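Local atomic coordinates of secreted protein (Streptomyces lividans TK24, PDB entry 5LXZ), a protein that probably acts as a mononuclear copper-radical oxidase of the galactose oxidase-like AA5 family, which couples oxidation of a substrate to reduction of dioxygen. Residues 108-113 / 176-181; 185-190 / 211-216; 373-378 / 425-430. The protein carries 1 engineered substitution. One frame throughout, in Å; residues are numbered along the deposited sequence.

Interaction 1: 108-113 / 176-181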
loop_
_atom_site.group_PDB
_atom_site.type_symbol
_atom_site.label_atom_id
_atom_site.label_comp_id
_atom_site.label_asym_id
_atom_site.label_seq_id
_atom_site.Cartn_x
_atom_site.Cartn_y
_atom_site.Cartn_z
ATOM N N THR A 108 -25.168 5.067 -14.384
ATOM C CA THR A 108 -25.981 4.448 -13.345
ATOM C C THR A 108 -25.940 2.918 -13.415
ATOM O O THR A 108 -26.517 2.267 -12.571
ATOM C CB THR A 108 -27.477 4.858 -13.465
ATOM O OG1 THR A 108 -28.011 4.372 -14.708
ATOM C CG2 THR A 108 -27.640 6.394 -13.414
ATOM N N LYS A 109 -25.297 2.364 -14.436
ATOM C CA LYS A 109 -25.263 0.895 -14.629
ATOM C C LYS A 109 -23.848 0.347 -14.446
ATOM O O LYS A 109 -22.905 0.846 -14.992
ATOM C CB LYS A 109 -25.777 0.505 -16.021
ATOM C CG LYS A 109 -27.271 0.812 -16.175
ATOM C CD LYS A 109 -27.754 0.565 -17.587
ATOM C CE LYS A 109 -29.271 0.780 -17.607
ATOM N NZ LYS A 109 -29.813 0.256 -18.893
ATOM N N ALA A 110 -23.779 -0.742 -13.698
ATOM C CA ALA A 110 -22.486 -1.435 -13.506
ATOM C C ALA A 110 -21.903 -1.851 -14.824
ATOM O O ALA A 110 -22.606 -2.268 -15.728
ATOM C CB ALA A 110 -22.717 -2.634 -12.631
ATOM N N GLY A 111 -20.587 -1.775 -14.954
ATOM C CA GLY A 111 -19.933 -2.217 -16.176
ATOM C C GLY A 111 -18.448 -2.033 -16.151
ATOM O O GLY A 111 -17.885 -1.615 -15.163
ATOM N N GLY A 112 -17.820 -2.396 -17.246
ATOM C CA GLY A 112 -16.396 -2.356 -17.387
ATOM C C GLY A 112 -15.913 -3.250 -18.497
ATOM O O GLY A 112 -16.728 -3.740 -19.289
ATOM N N LEU A 113 -14.611 -3.493 -18.563
ATOM C CA LEU A 113 -14.063 -4.294 -19.655
ATOM C C LEU A 113 -14.107 -5.788 -19.377
ATOM O O LEU A 113 -13.718 -6.246 -18.307
ATOM C CB LEU A 113 -12.656 -3.858 -20.046
ATOM C CG LEU A 113 -12.588 -2.427 -20.568
ATOM C CD1 LEU A 113 -11.143 -2.070 -20.841
ATOM C CD2 LEU A 113 -13.441 -2.224 -21.806
ATOM N N VAL A 176 -18.779 -4.143 -21.300
ATOM C CA VAL A 176 -20.030 -4.743 -20.947
ATOM C C VAL A 176 -20.709 -3.964 -19.844
ATOM O O VAL A 176 -20.063 -3.269 -19.067
ATOM C CB VAL A 176 -19.905 -6.240 -20.580
ATOM C CG1 VAL A 176 -19.295 -7.005 -21.730
ATOM C CG2 VAL A 176 -19.109 -6.423 -19.295
ATOM N N GLU A 177 -22.032 -4.046 -19.791
ATOM C CA GLU A 177 -22.819 -3.288 -18.850
ATOM C C GLU A 177 -24.011 -4.076 -18.359
ATOM O O GLU A 177 -24.619 -4.823 -19.141
ATOM C CB GLU A 177 -23.289 -2.036 -19.577
ATOM C CG GLU A 177 -23.933 -0.967 -18.733
ATOM C CD GLU A 177 -24.114 0.295 -19.559
ATOM O OE1 GLU A 177 -23.167 1.085 -19.641
ATOM O OE2 GLU A 177 -25.223 0.472 -20.120
ATOM N N ALA A 178 -24.411 -3.854 -17.126
ATOM C CA ALA A 178 -25.635 -4.466 -16.597
ATOM C C ALA A 178 -26.847 -3.946 -17.379
ATOM O O ALA A 178 -26.840 -2.838 -17.858
ATOM C CB ALA A 178 -25.807 -4.146 -15.136
ATOM N N GLN A 179 -27.865 -4.778 -17.467
ATOM C CA GLN A 179 -29.120 -4.377 -18.140
ATOM C C GLN A 179 -29.886 -3.331 -17.349
ATOM O O GLN A 179 -30.519 -2.439 -17.937
ATOM C CB GLN A 179 -29.973 -5.622 -18.375
ATOM C CG GLN A 179 -29.271 -6.627 -19.291
ATOM C CD GLN A 179 -29.847 -8.026 -19.220
ATOM O OE1 GLN A 179 -30.619 -8.411 -20.092
ATOM N NE2 GLN A 179 -29.463 -8.799 -18.192
ATOM N N LYS A 180 -29.822 -3.413 -16.032
ATOM C CA LYS A 180 -30.561 -2.530 -15.129
ATOM C C LYS A 180 -29.636 -1.689 -14.265
ATOM O O LYS A 180 -28.536 -2.109 -13.921
ATOM C CB LYS A 180 -31.457 -3.346 -14.208
ATOM C CG LYS A 180 -32.516 -4.167 -14.920
ATOM C CD LYS A 180 -33.505 -4.741 -13.918
ATOM C CE LYS A 180 -34.391 -5.812 -14.519
ATOM N NZ LYS A 180 -35.504 -6.147 -13.589
ATOM N N SER A 181 -30.121 -0.513 -13.881
ATOM C CA SER A 181 -29.369 0.402 -13.028
ATOM C C SER A 181 -29.311 -0.092 -11.617
ATOM O O SER A 181 -30.201 -0.810 -11.162
ATOM C CB SER A 181 -30.027 1.799 -13.070
ATOM O OG SER A 181 -29.968 2.292 -14.387
HETATM O O HOH W 1 -26.183 -1.687 -12.502
#
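With CG anti to its carbonyl carbon (chi1 -67°) and every later torsion near 180°, K109 stretches its whole chain along the 176-181 segment, while E177 sets CG anti to its own backbone N (chi1 -170°) and runs across the lysine at about a right angle. The two meet through their aliphatic parts: K109 CB lies 3.6 Å from E177 CG, and K109 CD continues past E177 OE2 and the carbonyl oxygen of A178. The charged ends do not pair, for K109 NZ passes on to bond the carbonyl oxygen of Q179 at 2.9 Å, coming from above the plane of that carbonyl. E177 OE1 turns instead to the hydroxyl of Y175 and the backbone N of D106.

Beyond the lysine, the hydroxyl of S181 donates to T108 OG1 at 2.9 Å. T108 OG1 occupies the crowded position between its backbone N and carbonyl carbon, and is also hydrogen-bonded to the carboxylate of D106. One water accepts from A110 N and donates to K180 O, bridging the two backbones.

At the other end the main chains pair directly. A178 N gives a nearly straight bond of 2.8 Å to A110 O, and G112 and V176 exchange two bonds as an antiparallel hydrogen-bonded pair. Between them G111 and E177 form a non-hydrogen-bonded pair whose CA atoms are only 4.1 Å apart. G111 CA comes within 3.1 Å of V176 O, so the strands are tightly apposed where glycine has no side chain to intervene.

V176 rests on F142 of the paired strand 141-144 and on F133 of strand 132-135. The paired glycines and V176-E177 form a short antiparallel beta ladder between strands 111-118 and 164-177 of the GlxA beta-barrel domain.

Interaction 2: 185-190 / 211-216. With EDO (1,2-ethanediol), chain Q.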
loop_
_atom_site.group_PDB
_atom_site.type_symbol
_atom_site.label_atom_id
_atom_site.label_comp_id
_atom_site.label_asym_id
_atom_site.label_seq_id
_atom_site.Cartn_x
_atom_site.Cartn_y
_atom_site.Cartn_z
ATOM N N TYR A 185 -26.498 -4.895 -9.063
ATOM C CA TYR A 185 -26.005 -5.584 -10.235
ATOM C C TYR A 185 -24.495 -5.511 -10.427
ATOM O O TYR A 185 -23.992 -6.017 -11.422
ATOM C CB TYR A 185 -26.741 -5.070 -11.466
ATOM C CG TYR A 185 -28.219 -5.214 -11.268
ATOM C CD1 TYR A 185 -28.832 -6.470 -11.298
ATOM C CD2 TYR A 185 -28.997 -4.090 -11.007
ATOM C CE1 TYR A 185 -30.189 -6.608 -11.071
ATOM C CE2 TYR A 185 -30.361 -4.207 -10.788
ATOM C CZ TYR A 185 -30.941 -5.465 -10.807
ATOM O OH TYR A 185 -32.296 -5.566 -10.611
ATOM N N GLU A 186 -23.796 -4.886 -9.483
ATOM C CA GLU A 186 -22.341 -4.762 -9.534
ATOM C C GLU A 186 -21.646 -6.034 -9.107
ATOM O O GLU A 186 -22.188 -6.842 -8.347
ATOM C CB GLU A 186 -21.833 -3.668 -8.583
ATOM C CG GLU A 186 -22.344 -2.272 -8.869
ATOM C CD GLU A 186 -21.825 -1.269 -7.854
ATOM O OE1 GLU A 186 -20.966 -1.616 -7.008
ATOM O OE2 GLU A 186 -22.314 -0.132 -7.865
ATOM N N THR A 187 -20.397 -6.162 -9.543
ATOM C CA THR A 187 -19.485 -7.151 -8.988
ATOM C C THR A 187 -18.321 -6.433 -8.359
ATOM O O THR A 187 -18.013 -5.285 -8.701
ATOM C CB THR A 187 -18.983 -8.150 -10.040
ATOM O OG1 THR A 187 -18.051 -7.508 -10.901
ATOM C CG2 THR A 187 -20.140 -8.723 -10.846
ATOM N N GLY A 188 -17.625 -7.125 -7.451
ATOM C CA GLY A 188 -16.484 -6.518 -6.775
ATOM C C GLY A 188 -15.174 -7.252 -6.927
ATOM O O GLY A 188 -14.173 -6.757 -6.458
ATOM N N THR A 189 -15.176 -8.399 -7.583
ATOM C CA THR A 189 -13.951 -9.182 -7.756
ATOM C C THR A 189 -13.961 -9.790 -9.146
ATOM O O THR A 189 -14.994 -9.826 -9.810
ATOM C CB THR A 189 -13.818 -10.304 -6.708
ATOM O OG1 THR A 189 -14.929 -11.224 -6.790
ATOM C CG2 THR A 189 -13.728 -9.708 -5.312
ATOM N N GLU A 190 -12.814 -10.304 -9.557
ATOM C CA GLU A 190 -12.707 -10.989 -10.826
ATOM C C GLU A 190 -13.624 -12.206 -10.877
ATOM O O GLU A 190 -13.742 -12.956 -9.904
ATOM C CB GLU A 190 -11.278 -11.469 -10.993
ATOM C CG GLU A 190 -10.979 -12.230 -12.276
ATOM C CD GLU A 190 -9.584 -12.800 -12.289
ATOM O OE1 GLU A 190 -8.654 -11.996 -12.097
ATOM O OE2 GLU A 190 -9.441 -14.033 -12.537
ATOM N N GLN A 211 -12.432 -8.070 -14.220
ATOM C CA GLN A 211 -12.336 -7.563 -12.864
ATOM C C GLN A 211 -13.661 -6.970 -12.447
ATOM O O GLN A 211 -14.694 -7.227 -13.094
ATOM C CB GLN A 211 -11.200 -6.547 -12.766
ATOM C CG GLN A 211 -9.866 -7.089 -13.169
ATOM C CD GLN A 211 -9.448 -8.260 -12.334
ATOM O OE1 GLN A 211 -9.651 -8.277 -11.106
ATOM N NE2 GLN A 211 -8.953 -9.285 -12.992
ATOM N N LYS A 212 -13.707 -6.226 -11.366
ATOM C CA LYS A 212 -14.955 -5.622 -10.920
ATOM C C LYS A 212 -15.691 -4.895 -12.045
ATOM O O LYS A 212 -15.091 -4.156 -12.831
ATOM C CB LYS A 212 -14.753 -4.699 -9.742
ATOM C CG LYS A 212 -13.942 -3.478 -10.023
ATOM C CD LYS A 212 -14.123 -2.428 -8.928
ATOM C CE LYS A 212 -13.523 -1.118 -9.443
ATOM N NZ LYS A 212 -13.736 0.039 -8.531
ATOM N N LEU A 213 -16.983 -5.122 -12.066
ATOM C CA LEU A 213 -17.912 -4.479 -13.007
ATOM C C LEU A 213 -18.881 -3.683 -12.145
ATOM O O LEU A 213 -19.829 -4.232 -11.557
ATOM C CB LEU A 213 -18.608 -5.513 -13.879
ATOM C CG LEU A 213 -17.693 -6.361 -14.776
ATOM C CD1 LEU A 213 -18.454 -7.506 -15.446
ATOM C CD2 LEU A 213 -16.949 -5.506 -15.814
ATOM N N ALA A 214 -18.596 -2.393 -12.017
ATOM C CA ALA A 214 -19.271 -1.597 -11.043
ATOM C C ALA A 214 -19.425 -0.166 -11.587
ATOM O O ALA A 214 -19.530 -0.001 -12.787
ATOM C CB ALA A 214 -18.561 -1.716 -9.681
ATOM N N LEU A 215 -19.497 0.823 -10.714
ATOM C CA LEU A 215 -19.793 2.172 -11.132
ATOM C C LEU A 215 -18.628 3.113 -11.252
ATOM O O LEU A 215 -18.750 4.165 -11.917
ATOM C CB LEU A 215 -20.850 2.735 -10.185
ATOM C CG LEU A 215 -22.193 2.027 -10.286
ATOM C CD1 LEU A 215 -23.166 2.617 -9.282
ATOM C CD2 LEU A 215 -22.758 2.059 -11.697
ATOM N N ASP A 216 -17.500 2.806 -10.626
ATOM C CA ASP A 216 -16.285 3.591 -10.781
ATOM C C ASP A 216 -15.404 2.839 -11.782
ATOM O O ASP A 216 -14.585 1.990 -11.407
ATOM C CB ASP A 216 -15.632 3.781 -9.403
ATOM C CG ASP A 216 -14.449 4.675 -9.420
ATOM O OD1 ASP A 216 -14.172 5.354 -10.449
ATOM O OD2 ASP A 216 -13.736 4.663 -8.383
HETATM C C1 EDO Q . -7.300 -17.393 -11.046
HETATM O O1 EDO Q . -7.413 -17.962 -9.744
HETATM C C2 EDO Q . -7.732 -15.951 -10.903
HETATM O O2 EDO Q . -7.312 -15.075 -11.944
HETATM O O HOH W 2 -16.297 -9.294 -12.234
#
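From its CB, which approaches L213 O, the side chain of E186 runs out extended across A214 and ends at L215. CG packs on A214 CA and CB, OE1 reaches A214 CB at 3.6 Å, and OE2 stops 3.2 Å from L215 CD1, the leucine lying at about a right angle to it. These are contacts of a carboxylate with aliphatic carbon.

T187 holds L213 by two bonds, through backbone N and side chain. Its N donates to L213 O at 2.8 Å from above the carbonyl plane, and its OG1, turned into the crowded position between N and carbonyl carbon (chi1 73°), accepts from L213 N at 2.9 Å. The same hydroxyl meets a water that also touches T189 O and Q211 O. At the far end Q211, bent at chi2, brings NE2 to E190 OE1, with amide and carboxylate planes perpendicular; Q211 OE1 accepts from G319 N. E190 OE2 holds an ethanediol, probably from the crystallisation liquor.

Within the GlxA beta-barrel domain the two loops run roughly antiparallel at strand ends, one leading into strand 191-195 and the other leaving strand 206-210. T187 and L213 both lie against F142 of strand 141-144 and Y193 of strand 191-195.

Interaction 3: 373-378 / 425-430. With EDO (1,2-ethanediol), chain J; EDO (1,2-ethanediol), chain L.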
loop_
_atom_site.group_PDB
_atom_site.type_symbol
_atom_site.label_atom_id
_atom_site.label_comp_id
_atom_site.label_asym_id
_atom_site.label_seq_id
_atom_site.Cartn_x
_atom_site.Cartn_y
_atom_site.Cartn_z
ATOM N N VAL A 373 -15.350 -6.049 -0.698
ATOM C CA VAL A 373 -14.675 -6.110 -1.974
ATOM C C VAL A 373 -15.246 -5.053 -2.960
ATOM O O VAL A 373 -16.459 -4.773 -2.993
ATOM C CB VAL A 373 -14.726 -7.513 -2.608
ATOM C CG1 VAL A 373 -13.913 -8.490 -1.785
ATOM C CG2 VAL A 373 -16.162 -7.983 -2.823
ATOM N N GLY A 374 -14.359 -4.495 -3.775
ATOM C CA GLY A 374 -14.752 -3.526 -4.784
ATOM C C GLY A 374 -15.407 -2.320 -4.183
ATOM O O GLY A 374 -14.842 -1.713 -3.268
ATOM N N GLU A 375 -16.600 -1.988 -4.664
ATOM C CA GLU A 375 -17.286 -0.757 -4.282
ATOM C C GLU A 375 -18.307 -0.984 -3.201
ATOM O O GLU A 375 -19.245 -0.179 -3.020
ATOM C CB GLU A 375 -17.880 -0.078 -5.531
ATOM C CG GLU A 375 -16.808 0.263 -6.519
ATOM C CD GLU A 375 -17.276 0.767 -7.878
ATOM O OE1 GLU A 375 -18.474 1.089 -8.005
ATOM O OE2 GLU A 375 -16.427 0.711 -8.791
ATOM N N SER A 376 -18.135 -2.057 -2.458
ATOM C CA SER A 376 -19.029 -2.410 -1.382
ATOM C C SER A 376 -19.234 -1.298 -0.382
ATOM O O SER A 376 -18.304 -0.509 -0.063
ATOM C CB SER A 376 -18.439 -3.588 -0.644
ATOM O OG SER A 376 -19.164 -4.001 0.499
ATOM N N LYS A 377 -20.452 -1.256 0.169
ATOM C CA LYS A 377 -20.753 -0.378 1.306
ATOM C C LYS A 377 -20.290 -0.897 2.640
ATOM O O LYS A 377 -20.380 -0.191 3.649
ATOM C CB LYS A 377 -22.271 -0.096 1.382
ATOM C CG LYS A 377 -22.768 0.680 0.221
ATOM C CD LYS A 377 -24.096 1.369 0.512
ATOM C CE LYS A 377 -24.300 2.497 -0.470
ATOM N NZ LYS A 377 -23.275 3.554 -0.292
ATOM N N LEU A 378 -19.852 -2.142 2.721
ATOM C CA LEU A 378 -19.385 -2.671 3.981
ATOM C C LEU A 378 -18.072 -1.984 4.396
ATOM O O LEU A 378 -17.204 -1.782 3.569
ATOM C CB LEU A 378 -19.121 -4.170 3.868
ATOM C CG LEU A 378 -20.273 -5.107 3.511
ATOM C CD1 LEU A 378 -19.718 -6.527 3.344
ATOM C CD2 LEU A 378 -21.289 -5.037 4.642
ATOM N N GLN A 425 -15.961 6.129 5.928
ATOM C CA GLN A 425 -16.878 5.066 6.249
ATOM C C GLN A 425 -17.319 4.268 5.016
ATOM O O GLN A 425 -17.776 3.125 5.158
ATOM C CB GLN A 425 -18.097 5.645 6.962
ATOM C CG GLN A 425 -18.993 4.628 7.638
ATOM C CD GLN A 425 -19.958 5.237 8.695
ATOM O OE1 GLN A 425 -19.897 6.394 9.025
ATOM N NE2 GLN A 425 -20.804 4.401 9.237
ATOM N N ASP A 426 -17.197 4.873 3.832
ATOM C CA ASP A 426 -17.582 4.231 2.596
ATOM C C ASP A 426 -16.532 4.406 1.523
ATOM O O ASP A 426 -15.572 5.180 1.665
ATOM C CB ASP A 426 -18.945 4.817 2.173
ATOM C CG ASP A 426 -19.767 3.886 1.298
ATOM O OD1 ASP A 426 -19.322 2.788 0.844
ATOM O OD2 ASP A 426 -20.896 4.330 0.932
ATOM N N TYR A 427 -16.736 3.696 0.428
ATOM C CA TYR A 427 -15.858 3.683 -0.742
ATOM C C TYR A 427 -15.512 5.067 -1.234
ATOM O O TYR A 427 -16.398 5.849 -1.517
ATOM C CB TYR A 427 -16.519 2.847 -1.843
ATOM C CG TYR A 427 -15.743 2.778 -3.119
ATOM C CD1 TYR A 427 -14.689 1.873 -3.284
ATOM C CD2 TYR A 427 -16.069 3.604 -4.190
ATOM C CE1 TYR A 427 -13.988 1.794 -4.473
ATOM C CE2 TYR A 427 -15.374 3.562 -5.382
ATOM C CZ TYR A 427 -14.300 2.679 -5.512
ATOM O OH TYR A 427 -13.625 2.616 -6.678
ATOM N N ARG A 428 -14.222 5.390 -1.301
ATOM C CA ARG A 428 -13.753 6.666 -1.808
ATOM C C ARG A 428 -14.461 7.867 -1.193
ATOM O O ARG A 428 -14.723 8.880 -1.883
ATOM C CB ARG A 428 -13.764 6.703 -3.319
ATOM C CG ARG A 428 -12.793 5.710 -3.948
ATOM C CD ARG A 428 -12.643 5.938 -5.419
ATOM N NE ARG A 428 -12.090 7.251 -5.705
ATOM C CZ ARG A 428 -11.830 7.697 -6.918
ATOM N NH1 ARG A 428 -12.105 6.975 -8.004
ATOM N NH2 ARG A 428 -11.319 8.898 -7.057
ATOM N N GLY A 429 -14.748 7.774 0.098
ATOM C CA GLY A 429 -15.382 8.889 0.781
ATOM C C GLY A 429 -16.794 9.221 0.326
ATOM O O GLY A 429 -17.249 10.315 0.627
ATOM N N ARG A 430 -17.456 8.340 -0.398
ATOM C CA ARG A 430 -18.753 8.742 -0.962
ATOM C C ARG A 430 -19.745 8.954 0.195
ATOM O O ARG A 430 -19.634 8.379 1.289
ATOM C CB ARG A 430 -19.255 7.733 -1.976
ATOM C CG ARG A 430 -19.756 6.459 -1.346
ATOM C CD ARG A 430 -20.141 5.419 -2.378
ATOM N NE ARG A 430 -20.306 4.141 -1.723
ATOM C CZ ARG A 430 -20.152 2.955 -2.296
ATOM N NH1 ARG A 430 -19.867 2.859 -3.565
ATOM N NH2 ARG A 430 -20.267 1.867 -1.563
HETATM C C1 EDO J . -19.189 3.812 -7.114
HETATM O O1 EDO J . -19.646 2.561 -6.561
HETATM C C2 EDO J . -20.420 4.717 -7.120
HETATM O O2 EDO J . -20.685 5.079 -5.795
HETATM C C1 EDO L . -11.905 9.880 -10.153
HETATM O O1 EDO L . -11.179 8.696 -10.467
HETATM C C2 EDO L . -11.098 11.000 -9.527
HETATM O O2 EDO L . -12.017 11.951 -8.915
HETATM O O HOH W 3 -20.254 2.379 4.252
#
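The close-packed half is built round Y427, whose ring lies between two aliphatic carbons. E375 CG sits over one face, 3.7 Å from the ring centroid in a CH-pi contact, and R428 CG lies against the opposite face. The tyrosine sets CG anti to its backbone N (chi1 178°), and its hydroxyl bonds the carboxylate of D216. E375, extended beyond CG, carries its carboxylate past the ring: OE2 pairs with K212, while OE1 accepts from L215 N and from an ethanediol, probably from the crystallisation liquor, that R430 NH1 also bonds.

Next to the ring, the guanidinium of R430 has Y427 CB centred over one face. Its NH2 donates to E375 O at 2.7 Å, almost in the guanidinium plane, and NH1 adds a weak bond. The carbonyl belongs to a type II' beta turn from V373 to S376, with G374 at positive phi; it projects from the loop between strands 364-368 and 383-387 and meets the loop between strands 418-421 and 438-442. Both loops join the second and third strands of four-stranded antiparallel sheets, consistent with neighbouring blades of a Kelch-type propeller.

Toward solvent, contact passes to charges and water. K377 is exposed and bends at chi4 to bring NZ 2.8 Å from D426 OD2, on that oxygen's syn lone pair. R430 NE reaches D426 OD2 too, from above the carboxylate plane, along a nearly straight bond (174°). The shared carboxylate probably offsets the repulsion between K377 NZ and R430 NE, which stand 3.3 Å apart. A water also donates to K377 O and Q425 O.

Overall arrangement
Interactions 1 and 2, centres 9 Å apart in the GlxA beta-barrel domain, join through a probable hydrogen bond of 3.0 Å between G111 N and A214 O. Interaction 2 then leads to the propeller: K212 NZ pairs with E375 OE2 at 2.8 Å, and D216 OD2 with Y427 OH in a probable hydrogen bond of 2.7 Å. Interactions 1 and 3 do not touch, their nearest atoms being about 7 Å apart. The side chains of K212 and Y427 lie about 10 Å and 9 Å from a bound copper ion, probably that of the site formed by Y248, Y460, H461 and H548; R428 packs on Y460. Segment 211-216 thus joins interaction 1 to loops 373-378 and 425-430, probably beside that site.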